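Long-range contacts in CTP:phosphocholine Cytidylyltransferase (Streptococcus pneumoniae, PDB 1JYK), which catalyses the transfer of a cytidylyl group from CTP to phosphocholine, giving CDP-choline and pyrophosphate: residues A126-M134 with L229-I237; W185-F196 with W211-L222. All coordinates share one frame; numbering follows the deposited sequence.

Interaction 1. Residues A126-M134 with L229-I237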
loop_
_atom_site.group_PDB
_atom_site.type_symbol
_atom_site.label_atom_id
_atom_site.label_comp_id
_atom_site.label_asym_id
_atom_site.label_seq_id
_atom_site.Cartn_x
_atom_site.Cartn_y
_atom_site.Cartn_z
ATOM N N ALA A 126 1.863 2.043 4.433
ATOM C CA ALA A 126 2.039 2.107 5.878
ATOM C C ALA A 126 1.532 3.368 6.571
ATOM O O ALA A 126 1.518 3.421 7.802
ATOM C CB ALA A 126 3.514 1.890 6.224
ATOM N N ASP A 127 1.115 4.378 5.812
ATOM C CA ASP A 127 0.633 5.613 6.429
ATOM C C ASP A 127 -0.887 5.754 6.512
ATOM O O ASP A 127 -1.427 6.860 6.433
ATOM C CB ASP A 127 1.213 6.829 5.710
ATOM C CG ASP A 127 1.103 6.722 4.209
ATOM O OD1 ASP A 127 0.282 5.917 3.718
ATOM O OD2 ASP A 127 1.845 7.451 3.520
ATOM N N ASN A 128 -1.573 4.631 6.673
ATOM C CA ASN A 128 -3.020 4.632 6.794
ATOM C C ASN A 128 -3.402 3.930 8.083
ATOM O O ASN A 128 -2.730 2.990 8.510
ATOM C CB ASN A 128 -3.661 3.875 5.631
ATOM C CG ASN A 128 -3.637 4.661 4.339
ATOM O OD1 ASN A 128 -3.637 5.891 4.349
ATOM N ND2 ASN A 128 -3.608 3.953 3.216
ATOM N N TYR A 129 -4.472 4.391 8.709
ATOM C CA TYR A 129 -4.966 3.748 9.910
ATOM C C TYR A 129 -6.218 2.993 9.464
ATOM O O TYR A 129 -7.140 3.588 8.896
ATOM C CB TYR A 129 -5.332 4.776 10.978
ATOM C CG TYR A 129 -5.898 4.138 12.226
ATOM C CD1 TYR A 129 -7.278 4.023 12.413
ATOM C CD2 TYR A 129 -5.053 3.626 13.211
ATOM C CE1 TYR A 129 -7.802 3.412 13.549
ATOM C CE2 TYR A 129 -5.564 3.014 14.349
ATOM C CZ TYR A 129 -6.938 2.911 14.512
ATOM O OH TYR A 129 -7.442 2.321 15.646
ATOM N N LEU A 130 -6.252 1.690 9.710
ATOM C CA LEU A 130 -7.395 0.878 9.308
ATOM C C LEU A 130 -8.410 0.710 10.435
ATOM O O LEU A 130 -8.121 0.067 11.445
ATOM C CB LEU A 130 -6.911 -0.499 8.829
ATOM C CG LEU A 130 -5.725 -0.468 7.856
ATOM C CD1 LEU A 130 -5.219 -1.865 7.604
ATOM C CD2 LEU A 130 -6.149 0.184 6.558
ATOM N N PHE A 131 -9.594 1.292 10.263
ATOM C CA PHE A 131 -10.643 1.183 11.272
ATOM C C PHE A 131 -11.329 -0.180 11.229
ATOM O O PHE A 131 -11.926 -0.612 12.210
ATOM C CB PHE A 131 -11.688 2.283 11.077
ATOM C CG PHE A 131 -11.334 3.575 11.750
ATOM C CD1 PHE A 131 -11.631 3.778 13.096
ATOM C CD2 PHE A 131 -10.685 4.584 11.045
ATOM C CE1 PHE A 131 -11.283 4.972 13.731
ATOM C CE2 PHE A 131 -10.335 5.775 11.668
ATOM C CZ PHE A 131 -10.635 5.970 13.015
ATOM N N LYS A 132 -11.241 -0.861 10.091
ATOM C CA LYS A 132 -11.866 -2.165 9.941
ATOM C C LYS A 132 -10.903 -3.162 9.315
ATOM O O LYS A 132 -10.069 -2.775 8.491
ATOM C CB LYS A 132 -13.117 -2.041 9.068
ATOM C CG LYS A 132 -14.241 -1.231 9.705
ATOM C CD LYS A 132 -15.543 -2.018 9.751
ATOM C CE LYS A 132 -16.341 -1.841 8.469
ATOM N NZ LYS A 132 -17.543 -2.730 8.419
ATOM N N ASN A 133 -11.018 -4.434 9.715
ATOM C CA ASN A 133 -10.176 -5.502 9.171
ATOM C C ASN A 133 -10.801 -6.181 7.950
ATOM O O ASN A 133 -11.600 -7.105 7.994
ATOM C CB ASN A 133 -9.825 -6.558 10.207
ATOM C CG ASN A 133 -8.695 -7.460 9.732
ATOM O OD1 ASN A 133 -8.240 -7.353 8.586
ATOM N ND2 ASN A 133 -8.237 -8.348 10.606
HETATM N N MSE A 134 -10.317 -5.640 6.870
HETATM C CA MSE A 134 -10.521 -5.808 5.450
HETATM C C MSE A 134 -9.889 -7.080 4.888
HETATM O O MSE A 134 -10.337 -7.630 3.877
HETATM C CB MSE A 134 -9.694 -4.681 5.115
HETATM C CG MSE A 134 -9.194 -4.247 3.925
HETATM SE SE MSE A 134 -8.384 -3.075 5.003
HETATM C CE MSE A 134 -9.850 -1.638 4.996
ATOM N N LEU A 229 -15.303 0.095 -0.095
ATOM C CA LEU A 229 -15.219 0.181 1.354
ATOM C C LEU A 229 -16.079 1.317 1.889
ATOM O O LEU A 229 -16.299 2.322 1.207
ATOM C CB LEU A 229 -13.770 0.427 1.791
ATOM C CG LEU A 229 -12.730 -0.673 1.598
ATOM C CD1 LEU A 229 -11.380 -0.179 2.091
ATOM C CD2 LEU A 229 -13.141 -1.911 2.368
ATOM N N GLU A 230 -16.560 1.151 3.121
ATOM C CA GLU A 230 -17.347 2.186 3.773
ATOM C C GLU A 230 -16.374 3.328 4.038
ATOM O O GLU A 230 -15.212 3.099 4.371
ATOM C CB GLU A 230 -17.926 1.665 5.084
ATOM C CG GLU A 230 -18.872 0.489 4.889
ATOM C CD GLU A 230 -19.152 -0.266 6.177
ATOM O OE1 GLU A 230 -20.216 -0.024 6.788
ATOM O OE2 GLU A 230 -18.308 -1.101 6.578
ATOM N N GLY A 231 -16.856 4.553 3.878
ATOM C CA GLY A 231 -16.030 5.736 4.057
ATOM C C GLY A 231 -14.978 5.786 5.149
ATOM O O GLY A 231 -13.878 6.279 4.911
ATOM N N ASN A 232 -15.297 5.285 6.337
ATOM C CA ASN A 232 -14.357 5.331 7.456
ATOM C C ASN A 232 -13.537 4.055 7.681
ATOM O O ASN A 232 -12.998 3.846 8.770
ATOM C CB ASN A 232 -15.117 5.679 8.743
ATOM C CG ASN A 232 -16.421 4.909 8.876
ATOM O OD1 ASN A 232 -16.513 3.744 8.480
ATOM N ND2 ASN A 232 -17.439 5.560 9.437
ATOM N N SER A 233 -13.429 3.215 6.661
ATOM C CA SER A 233 -12.690 1.963 6.786
ATOM C C SER A 233 -11.187 2.189 6.837
ATOM O O SER A 233 -10.474 1.546 7.610
ATOM C CB SER A 233 -13.033 1.043 5.616
ATOM O OG SER A 233 -14.260 0.375 5.846
ATOM N N ILE A 234 -10.712 3.093 5.986
ATOM C CA ILE A 234 -9.298 3.444 5.918
ATOM C C ILE A 234 -9.220 4.932 6.214
ATOM O O ILE A 234 -9.982 5.723 5.658
ATOM C CB ILE A 234 -8.711 3.191 4.507
ATOM C CG1 ILE A 234 -8.606 1.690 4.240
ATOM C CG2 ILE A 234 -7.340 3.832 4.388
ATOM C CD1 ILE A 234 -8.379 1.342 2.782
ATOM N N TYR A 235 -8.319 5.317 7.103
ATOM C CA TYR A 235 -8.163 6.721 7.434
ATOM C C TYR A 235 -6.773 7.130 6.984
ATOM O O TYR A 235 -5.780 6.654 7.524
ATOM C CB TYR A 235 -8.316 6.937 8.932
ATOM C CG TYR A 235 -8.272 8.387 9.346
ATOM C CD1 TYR A 235 -9.400 9.013 9.872
ATOM C CD2 TYR A 235 -7.093 9.124 9.254
ATOM C CE1 TYR A 235 -9.353 10.337 10.300
ATOM C CE2 TYR A 235 -7.035 10.445 9.678
ATOM C CZ TYR A 235 -8.169 11.044 10.202
ATOM O OH TYR A 235 -8.119 12.346 10.643
ATOM N N GLU A 236 -6.714 8.004 5.985
ATOM C CA GLU A 236 -5.452 8.477 5.432
ATOM C C GLU A 236 -4.781 9.522 6.298
ATOM O O GLU A 236 -5.425 10.463 6.758
ATOM C CB GLU A 236 -5.675 9.085 4.048
ATOM C CG GLU A 236 -6.455 8.207 3.103
ATOM C CD GLU A 236 -7.952 8.217 3.378
ATOM O OE1 GLU A 236 -8.400 8.915 4.321
ATOM O OE2 GLU A 236 -8.680 7.517 2.638
ATOM N N ILE A 237 -3.486 9.352 6.523
ATOM C CA ILE A 237 -2.724 10.318 7.300
ATOM C C ILE A 237 -1.793 10.981 6.289
ATOM O O ILE A 237 -0.700 10.491 6.016
ATOM C CB ILE A 237 -1.912 9.632 8.420
ATOM C CG1 ILE A 237 -2.847 8.758 9.263
ATOM C CG2 ILE A 237 -1.243 10.686 9.299
ATOM C CD1 ILE A 237 -2.240 8.237 10.538
#
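Tyr129 and Tyr235 exchange two backbone hydrogen bonds, Tyr129 N to Tyr235 O at 2.9 Å and Tyr235 N to Tyr129 O at 2.8 Å, and so form the central pair of a short two-stranded antiparallel sheet. Asn128 with Glu236 and Leu130 with Ile234 flank it as non-hydrogen-bonded pairs, while bonds from Ile237 N to Asp127 O and from Phe131 N to Ser233 O continue the ladder past the strand ends.

Packing is tight on the face of Leu130 and Ile234. These two side chains lie alongside each other and point the same way, with Leu130 CD2 3.7 Å from Ile234 CG1. Met134, a selenomethionine, crosses Ile234 and Leu229 at about a right angle; a bend at its last torsion (chi3 -89°) brings its CE within 3.6 Å of Ile234 CG1 and equally close to Leu229 CD1. On the face of the tyrosines, Phe131 runs beside Tyr235, its ring edge at CE2 3.6 Å from Tyr235 CB, and Tyr129 CE1 sits over the centre of the Phe131 ring. Helix 240-250 adds further contacts to this face.

The loose, exposed side lies at Glu230 to Asn232 of a type I turn, where Lys132 reaches across to Glu230 in a salt bridge, although the carboxylate position is less sure. Asn232 O, buried 3.1 Å from Phe131 CB, has no polar partner.

Cohesion therefore rests mainly on backbone bonds and apolar contacts, with charges at the margins: Asp127 pairs with Arg38 and Lys48, and Glu236 with Arg149.

Interaction 2. Residues W185-F196 with W211-L222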
loop_
_atom_site.group_PDB
_atom_site.type_symbol
_atom_site.label_atom_id
_atom_site.label_comp_id
_atom_site.label_asym_id
_atom_site.label_seq_id
_atom_site.Cartn_x
_atom_site.Cartn_y
_atom_site.Cartn_z
ATOM N N TRP A 185 -3.306 -8.958 -5.109
ATOM C CA TRP A 185 -3.003 -9.389 -6.469
ATOM C C TRP A 185 -2.897 -10.894 -6.599
ATOM O O TRP A 185 -2.147 -11.528 -5.851
ATOM C CB TRP A 185 -1.708 -8.713 -6.922
ATOM C CG TRP A 185 -1.839 -7.254 -6.754
ATOM C CD1 TRP A 185 -1.487 -6.517 -5.657
ATOM C CD2 TRP A 185 -2.543 -6.367 -7.630
ATOM N NE1 TRP A 185 -1.950 -5.227 -5.789
ATOM C CE2 TRP A 185 -2.600 -5.106 -6.989
ATOM C CE3 TRP A 185 -3.147 -6.516 -8.889
ATOM C CZ2 TRP A 185 -3.236 -4.000 -7.569
ATOM C CZ3 TRP A 185 -3.773 -5.421 -9.464
ATOM C CH2 TRP A 185 -3.812 -4.175 -8.802
ATOM N N ASP A 186 -3.653 -11.466 -7.535
ATOM C CA ASP A 186 -3.601 -12.907 -7.751
ATOM C C ASP A 186 -2.369 -13.257 -8.591
ATOM O O ASP A 186 -1.695 -12.367 -9.124
ATOM C CB ASP A 186 -4.888 -13.424 -8.414
ATOM C CG ASP A 186 -5.159 -12.785 -9.756
ATOM O OD1 ASP A 186 -4.201 -12.503 -10.495
ATOM O OD2 ASP A 186 -6.343 -12.561 -10.071
ATOM N N ALA A 187 -2.067 -14.551 -8.690
ATOM C CA ALA A 187 -0.892 -15.023 -9.420
ATOM C C ALA A 187 -0.860 -14.636 -10.903
ATOM O O ALA A 187 0.134 -14.100 -11.389
ATOM C CB ALA A 187 -0.762 -16.530 -9.257
ATOM N N PRO A 188 -1.937 -14.922 -11.650
ATOM C CA PRO A 188 -1.920 -14.552 -13.067
ATOM C C PRO A 188 -1.679 -13.056 -13.286
ATOM O O PRO A 188 -0.940 -12.666 -14.195
ATOM C CB PRO A 188 -3.295 -14.985 -13.570
ATOM C CG PRO A 188 -3.744 -16.023 -12.604
ATOM C CD PRO A 188 -3.179 -15.620 -11.281
ATOM N N THR A 189 -2.306 -12.220 -12.457
ATOM C CA THR A 189 -2.154 -10.771 -12.584
ATOM C C THR A 189 -0.742 -10.325 -12.206
ATOM O O THR A 189 -0.133 -9.508 -12.904
ATOM C CB THR A 189 -3.168 -10.010 -11.697
ATOM O OG1 THR A 189 -4.486 -10.516 -11.928
ATOM C CG2 THR A 189 -3.147 -8.524 -12.025
ATOM N N ALA A 190 -0.229 -10.868 -11.102
ATOM C CA ALA A 190 1.110 -10.531 -10.619
ATOM C C ALA A 190 2.172 -10.882 -11.661
ATOM O O ALA A 190 3.169 -10.167 -11.822
ATOM C CB ALA A 190 1.392 -11.277 -9.318
ATOM N N GLU A 191 1.954 -11.990 -12.363
ATOM C CA GLU A 191 2.890 -12.438 -13.383
ATOM C C GLU A 191 2.989 -11.377 -14.475
ATOM O O GLU A 191 4.082 -11.021 -14.912
ATOM C CB GLU A 191 2.419 -13.762 -13.970
ATOM C CG GLU A 191 3.435 -14.427 -14.859
ATOM C CD GLU A 191 2.865 -15.628 -15.582
ATOM O OE1 GLU A 191 1.732 -15.526 -16.101
ATOM O OE2 GLU A 191 3.546 -16.674 -15.630
ATOM N N LYS A 192 1.843 -10.863 -14.907
ATOM C CA LYS A 192 1.826 -9.833 -15.939
ATOM C C LYS A 192 2.501 -8.571 -15.424
ATOM O O LYS A 192 3.297 -7.952 -16.126
ATOM C CB LYS A 192 0.387 -9.512 -16.355
ATOM C CG LYS A 192 -0.290 -10.636 -17.122
ATOM C CD LYS A 192 -1.575 -10.160 -17.776
ATOM C CE LYS A 192 -1.719 -10.735 -19.171
ATOM N NZ LYS A 192 -3.095 -10.545 -19.698
ATOM N N ILE A 193 2.180 -8.186 -14.196
ATOM C CA ILE A 193 2.766 -6.987 -13.617
ATOM C C ILE A 193 4.296 -7.096 -13.483
ATOM O O ILE A 193 5.009 -6.113 -13.689
ATOM C CB ILE A 193 2.129 -6.681 -12.240
ATOM C CG1 ILE A 193 0.704 -6.169 -12.447
ATOM C CG2 ILE A 193 2.953 -5.642 -11.478
ATOM C CD1 ILE A 193 -0.169 -6.237 -11.197
ATOM N N VAL A 194 4.806 -8.282 -13.151
ATOM C CA VAL A 194 6.252 -8.439 -13.005
ATOM C C VAL A 194 6.936 -8.216 -14.354
ATOM O O VAL A 194 8.005 -7.607 -14.428
ATOM C CB VAL A 194 6.632 -9.839 -12.454
ATOM C CG1 VAL A 194 8.141 -10.051 -12.560
ATOM C CG2 VAL A 194 6.188 -9.965 -10.994
ATOM N N SER A 195 6.312 -8.700 -15.420
ATOM C CA SER A 195 6.878 -8.518 -16.747
ATOM C C SER A 195 6.907 -7.022 -17.084
ATOM O O SER A 195 7.860 -6.529 -17.699
ATOM C CB SER A 195 6.060 -9.296 -17.780
ATOM O OG SER A 195 4.893 -8.584 -18.148
ATOM N N PHE A 196 5.870 -6.297 -16.671
ATOM C CA PHE A 196 5.807 -4.857 -16.914
ATOM C C PHE A 196 6.878 -4.168 -16.073
ATOM O O PHE A 196 7.491 -3.185 -16.503
ATOM C CB PHE A 196 4.433 -4.293 -16.524
ATOM C CG PHE A 196 3.287 -4.894 -17.283
ATOM C CD1 PHE A 196 2.030 -4.994 -16.695
ATOM C CD2 PHE A 196 3.459 -5.370 -18.582
ATOM C CE1 PHE A 196 0.956 -5.560 -17.387
ATOM C CE2 PHE A 196 2.396 -5.937 -19.282
ATOM C CZ PHE A 196 1.141 -6.033 -18.682
ATOM N N TRP A 211 4.631 2.290 -8.024
ATOM C CA TRP A 211 4.397 0.912 -8.415
ATOM C C TRP A 211 3.020 0.826 -9.097
ATOM O O TRP A 211 2.793 -0.012 -9.976
ATOM C CB TRP A 211 4.474 -0.019 -7.193
ATOM C CG TRP A 211 3.238 -0.055 -6.335
ATOM C CD1 TRP A 211 2.986 0.703 -5.226
ATOM C CD2 TRP A 211 2.089 -0.903 -6.513
ATOM N NE1 TRP A 211 1.758 0.376 -4.700
ATOM C CE2 TRP A 211 1.185 -0.604 -5.470
ATOM C CE3 TRP A 211 1.740 -1.890 -7.452
ATOM C CZ2 TRP A 211 -0.049 -1.259 -5.336
ATOM C CZ3 TRP A 211 0.511 -2.538 -7.323
ATOM C CH2 TRP A 211 -0.367 -2.218 -6.271
ATOM N N ASP A 212 2.113 1.720 -8.706
ATOM C CA ASP A 212 0.766 1.752 -9.270
ATOM C C ASP A 212 0.752 2.007 -10.772
ATOM O O ASP A 212 -0.148 1.544 -11.478
ATOM C CB ASP A 212 -0.061 2.829 -8.583
ATOM C CG ASP A 212 -0.062 2.677 -7.094
ATOM O OD1 ASP A 212 -0.956 1.974 -6.577
ATOM O OD2 ASP A 212 0.837 3.250 -6.445
ATOM N N ASN A 213 1.738 2.753 -11.257
ATOM C CA ASN A 213 1.807 3.044 -12.681
ATOM C C ASN A 213 1.758 1.755 -13.435
ATOM O O ASN A 213 1.428 1.708 -14.614
ATOM C CB ASN A 213 3.102 3.744 -13.026
ATOM C CG ASN A 213 2.976 5.233 -12.953
ATOM O OD1 ASN A 213 3.339 5.849 -11.953
ATOM N ND2 ASN A 213 2.454 5.831 -14.012
HETATM N N MSE A 214 2.063 0.666 -12.764
HETATM C CA MSE A 214 2.046 -0.522 -13.543
HETATM C C MSE A 214 0.792 -1.263 -13.753
HETATM O O MSE A 214 0.688 -2.117 -14.633
HETATM C CB MSE A 214 3.267 -1.287 -13.178
HETATM C CG MSE A 214 3.978 -0.948 -14.430
HETATM SE SE MSE A 214 5.538 -1.522 -14.237
HETATM C CE MSE A 214 6.209 0.304 -13.616
ATOM N N VAL A 215 -0.215 -0.811 -13.028
ATOM C CA VAL A 215 -1.523 -1.347 -13.196
ATOM C C VAL A 215 -2.183 -0.287 -14.086
ATOM O O VAL A 215 -2.804 -0.614 -15.097
ATOM C CB VAL A 215 -2.250 -1.438 -11.865
ATOM C CG1 VAL A 215 -3.651 -2.008 -12.082
ATOM C CG2 VAL A 215 -1.450 -2.310 -10.907
ATOM N N LYS A 216 -2.013 0.980 -13.721
ATOM C CA LYS A 216 -2.613 2.081 -14.476
ATOM C C LYS A 216 -2.202 2.120 -15.942
ATOM O O LYS A 216 -3.050 2.240 -16.828
ATOM C CB LYS A 216 -2.264 3.427 -13.841
ATOM C CG LYS A 216 -2.671 4.634 -14.688
ATOM C CD LYS A 216 -2.351 5.941 -13.978
ATOM C CE LYS A 216 -2.823 7.147 -14.772
ATOM N NZ LYS A 216 -1.983 7.380 -15.982
ATOM N N ASP A 217 -0.901 2.013 -16.192
ATOM C CA ASP A 217 -0.369 2.083 -17.551
ATOM C C ASP A 217 -0.523 0.815 -18.391
ATOM O O ASP A 217 -0.144 0.800 -19.558
ATOM C CB ASP A 217 1.106 2.503 -17.499
ATOM C CG ASP A 217 1.301 3.895 -16.896
ATOM O OD1 ASP A 217 2.418 4.196 -16.427
ATOM O OD2 ASP A 217 0.343 4.702 -16.890
ATOM N N ASN A 218 -1.085 -0.240 -17.810
ATOM C CA ASN A 218 -1.279 -1.501 -18.529
ATOM C C ASN A 218 -2.638 -2.100 -18.174
ATOM O O ASN A 218 -2.870 -3.288 -18.371
ATOM C CB ASN A 218 -0.180 -2.503 -18.143
ATOM C CG ASN A 218 1.221 -1.967 -18.396
ATOM O OD1 ASN A 218 1.723 -2.034 -19.518
ATOM N ND2 ASN A 218 1.859 -1.434 -17.352
ATOM N N ILE A 219 -3.530 -1.265 -17.651
ATOM C CA ILE A 219 -4.849 -1.711 -17.215
ATOM C C ILE A 219 -5.608 -2.594 -18.208
ATOM O O ILE A 219 -6.281 -3.543 -17.816
ATOM C CB ILE A 219 -5.717 -0.489 -16.811
ATOM C CG1 ILE A 219 -6.973 -0.956 -16.072
ATOM C CG2 ILE A 219 -6.067 0.330 -18.040
ATOM C CD1 ILE A 219 -6.697 -1.895 -14.913
ATOM N N LYS A 220 -5.484 -2.289 -19.494
ATOM C CA LYS A 220 -6.161 -3.046 -20.544
ATOM C C LYS A 220 -5.722 -4.505 -20.616
ATOM O O LYS A 220 -6.395 -5.330 -21.234
ATOM C CB LYS A 220 -5.936 -2.372 -21.905
ATOM C CG LYS A 220 -5.219 -1.011 -21.836
ATOM C CD LYS A 220 -3.840 -1.122 -21.176
ATOM C CE LYS A 220 -3.194 0.235 -20.906
ATOM N NZ LYS A 220 -4.130 1.289 -20.424
ATOM N N GLU A 221 -4.602 -4.830 -19.980
ATOM C CA GLU A 221 -4.089 -6.202 -19.980
ATOM C C GLU A 221 -4.340 -6.932 -18.666
ATOM O O GLU A 221 -4.057 -8.125 -18.553
ATOM C CB GLU A 221 -2.580 -6.210 -20.224
ATOM C CG GLU A 221 -2.119 -5.262 -21.294
ATOM C CD GLU A 221 -2.539 -5.728 -22.659
ATOM O OE1 GLU A 221 -2.548 -6.959 -22.878
ATOM O OE2 GLU A 221 -2.861 -4.867 -23.507
ATOM N N LEU A 222 -4.865 -6.222 -17.675
ATOM C CA LEU A 222 -5.081 -6.822 -16.372
ATOM C C LEU A 222 -6.530 -6.902 -15.942
ATOM O O LEU A 222 -7.355 -6.082 -16.334
ATOM C CB LEU A 222 -4.280 -6.050 -15.320
ATOM C CG LEU A 222 -2.803 -5.803 -15.643
ATOM C CD1 LEU A 222 -2.244 -4.704 -14.741
ATOM C CD2 LEU A 222 -2.028 -7.100 -15.482
#
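Phe196 lays its ring against the amide of Asn218, the two planes only 11° apart and the side chains sliding past each other in opposite directions. Asn218 CG is offset toward the rim, and Asn218 CB also rests over this face, 3.3 Å from Phe196 CE1. A hydrogen bond from Asn218 ND2 to Met214 O, 3.0 Å long, holds the amide in this rotation. The opposite face of the ring covers Lys192 O, a carbonyl that accepts from both Phe196 N and Ser195 OG. At the ring edge stand Leu222 CD2 and Glu221 CB.

One turn back on the helix, Lys192 and Leu222 pass in opposite directions, Lys192 CB 3.5 Å from Leu222 CD2. The lysine chain, bent at chi3 (139°), carries Lys192 NZ to a 2.8 Å hydrogen bond with Glu221 O, in the carbonyl plane. Deeper in, Ile193 sets CG1 against Leu222 CD1 and CD1 against Val215 CG2.

Trp185 and Trp211 meet at the buried end with ring planes at 86°. Trp211 CH2 approaches Trp185 NE1 to 3.4 Å. The indole nitrogen of Trp185 has Ser183 OG as its hydrogen-bonding partner. Val215 CG2 meets the same side of this indole farther along, 3.7 Å from Trp185 CH2.

Asp186 caps the helix start, its OD1 accepting from Thr189 N at 2.7 Å. Strand 182-185 thus runs into helix 187-201 through an N-cap, and that helix packs on 211-222 beside the main sheet of the alpha/beta nucleotidyltransferase fold.

How the interactions relate
From the N terminus, the chain builds the parallel strands 27-32, 74-78 and 95-98, then strand 121-125, directly after which 126-134 opens interaction 1. Its partner 229-237 arrives 95 residues later. Within that long excursion, strand 182-185 leads into 185-196, and interaction 2 closes a much smaller loop when 211-222 packs back on it. The smaller loop thus lies wholly within the larger, and the two do not cross. The centres of interactions 1 and 2 lie 24 Å apart, on opposite sides of the chain's centre, and the contacts do not touch. Interaction 1 ties the late chain, before helix 240-250, to the early half; interaction 2 joins the end of strand 182-185 and helix 187-201 to 211-222.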